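Local coordinates for protein Exo-beta-1,3-glucanase (Streptomyces sp. SirexAA-E, PDB 4PEY) that hydrolyses laminarin and laminarioligosaccharides as an exo-beta-1,3-glucanase of glycoside hydrolase family 55, yielding glucose and laminaribiose, at residues 131-135 and 369-373. The protein carries 1 engineered substitution. Sequence-based numbering, arbitrary orientation.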
# COMPACT_ATOMS: atom_id res chain seq x y z
N ALA A 131 -2.23 0.72 -4.45
CA ALA A 131 -2.97 -0.25 -3.63
C ALA A 131 -3.26 -1.53 -4.39
O ALA A 131 -4.39 -2.04 -4.37
CB ALA A 131 -4.27 0.36 -3.08
N ALA A 132 -2.24 -2.07 -5.05
CA ALA A 132 -2.42 -3.30 -5.82
C ALA A 132 -1.23 -4.24 -5.59
O ALA A 132 -0.46 -4.54 -6.52
CB ALA A 132 -2.59 -2.99 -7.30
N PRO A 133 -1.07 -4.69 -4.34
CA PRO A 133 0.14 -5.44 -3.97
C PRO A 133 0.29 -6.80 -4.65
O PRO A 133 -0.68 -7.50 -4.94
CB PRO A 133 -0.01 -5.62 -2.45
CG PRO A 133 -1.49 -5.59 -2.23
CD PRO A 133 -1.99 -4.54 -3.19
N PHE A 134 1.55 -7.16 -4.86
CA PHE A 134 1.98 -8.39 -5.52
C PHE A 134 3.01 -9.00 -4.56
O PHE A 134 4.16 -8.56 -4.52
CB PHE A 134 2.56 -8.02 -6.89
CG PHE A 134 2.74 -9.17 -7.86
CD1 PHE A 134 1.71 -9.55 -8.71
CD2 PHE A 134 3.98 -9.80 -8.00
CE1 PHE A 134 1.88 -10.57 -9.65
CE2 PHE A 134 4.16 -10.81 -8.94
CZ PHE A 134 3.10 -11.20 -9.76
N ARG A 135 2.57 -9.97 -3.75
CA ARG A 135 3.40 -10.54 -2.67
C ARG A 135 3.58 -12.04 -2.76
O ARG A 135 2.65 -12.76 -3.12
CB ARG A 135 2.77 -10.26 -1.30
CG ARG A 135 2.71 -8.81 -0.86
CD ARG A 135 2.01 -8.72 0.50
NE ARG A 135 1.85 -7.34 0.97
CZ ARG A 135 2.76 -6.65 1.66
NH1 ARG A 135 3.92 -7.21 1.99
NH2 ARG A 135 2.49 -5.40 2.02
N GLN A 369 0.32 -3.30 7.00
CA GLN A 369 0.68 -3.82 5.68
C GLN A 369 -0.53 -3.88 4.76
O GLN A 369 -1.55 -4.43 5.14
CB GLN A 369 1.30 -5.21 5.80
CG GLN A 369 2.66 -5.19 6.44
CD GLN A 369 3.20 -6.58 6.68
OE1 GLN A 369 2.67 -7.33 7.50
NE2 GLN A 369 4.27 -6.93 5.97
N ASP A 370 -0.41 -3.31 3.55
CA ASP A 370 -1.56 -3.25 2.65
C ASP A 370 -2.74 -2.67 3.40
O ASP A 370 -3.85 -3.21 3.37
CB ASP A 370 -1.93 -4.62 2.06
CG ASP A 370 -0.81 -5.23 1.23
OD1 ASP A 370 0.10 -4.49 0.79
OD2 ASP A 370 -0.84 -6.46 1.01
N VAL A 371 -2.48 -1.58 4.12
CA VAL A 371 -3.53 -0.79 4.73
C VAL A 371 -3.72 0.43 3.85
O VAL A 371 -2.77 1.19 3.58
CB VAL A 371 -3.19 -0.41 6.18
CG1 VAL A 371 -4.18 0.62 6.72
CG2 VAL A 371 -3.15 -1.66 7.05
N PHE A 372 -4.94 0.59 3.36
CA PHE A 372 -5.25 1.67 2.44
C PHE A 372 -6.27 2.58 3.09
O PHE A 372 -7.13 2.12 3.84
CB PHE A 372 -5.77 1.09 1.12
CG PHE A 372 -4.90 -0.02 0.58
CD1 PHE A 372 -3.53 0.18 0.42
CD2 PHE A 372 -5.42 -1.27 0.29
CE1 PHE A 372 -2.71 -0.83 -0.04
CE2 PHE A 372 -4.61 -2.29 -0.19
CZ PHE A 372 -3.25 -2.07 -0.35
N VAL A 373 -6.16 3.88 2.83
CA VAL A 373 -7.12 4.83 3.35
C VAL A 373 -7.67 5.64 2.20
O VAL A 373 -6.92 6.04 1.30
CB VAL A 373 -6.50 5.75 4.42
CG1 VAL A 373 -7.54 6.76 4.93
CG2 VAL A 373 -5.95 4.92 5.58
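Two groups grip OD1 of D370: NH2 of R135, at 2.8 Å, and ND1 of H398. The salt bridge lies at the buried interface between the two right-handed parallel beta-helix domains characteristic of family 55, joining strand 134-135 and the loop before it to the corner at D370 in strand 367-375. R135 meets the carboxylate side-on, its NE also reaching D370 OD2 at 2.8 Å, on the syn side but tilted out of the carboxylate plane. With the guanidinium and carboxylate planes 57° apart, the grip is twisted: NH2 comes to OD1 from above the carboxylate plane. A chain extended from CG to NE carries the guanidinium across from its strand. A leucine in place of R135 would probably leave D370 OD2 without its salt-bridge mate and OD1 more dependent on H398. P133 lies against the same carboxylate, its CG 3.4 Å from D370 OD2. Beyond the corner the contact turns apolar, with A131 near substrate-binding Q130 and F372 about 7 Å from the side chain of substrate-binding W402. H398 meets the F372 ring edge-to-face, and the methyl CB of A131 makes a CH-pi contact over one ring face, 3.5 Å from the F372 centroid and 8° off the normal.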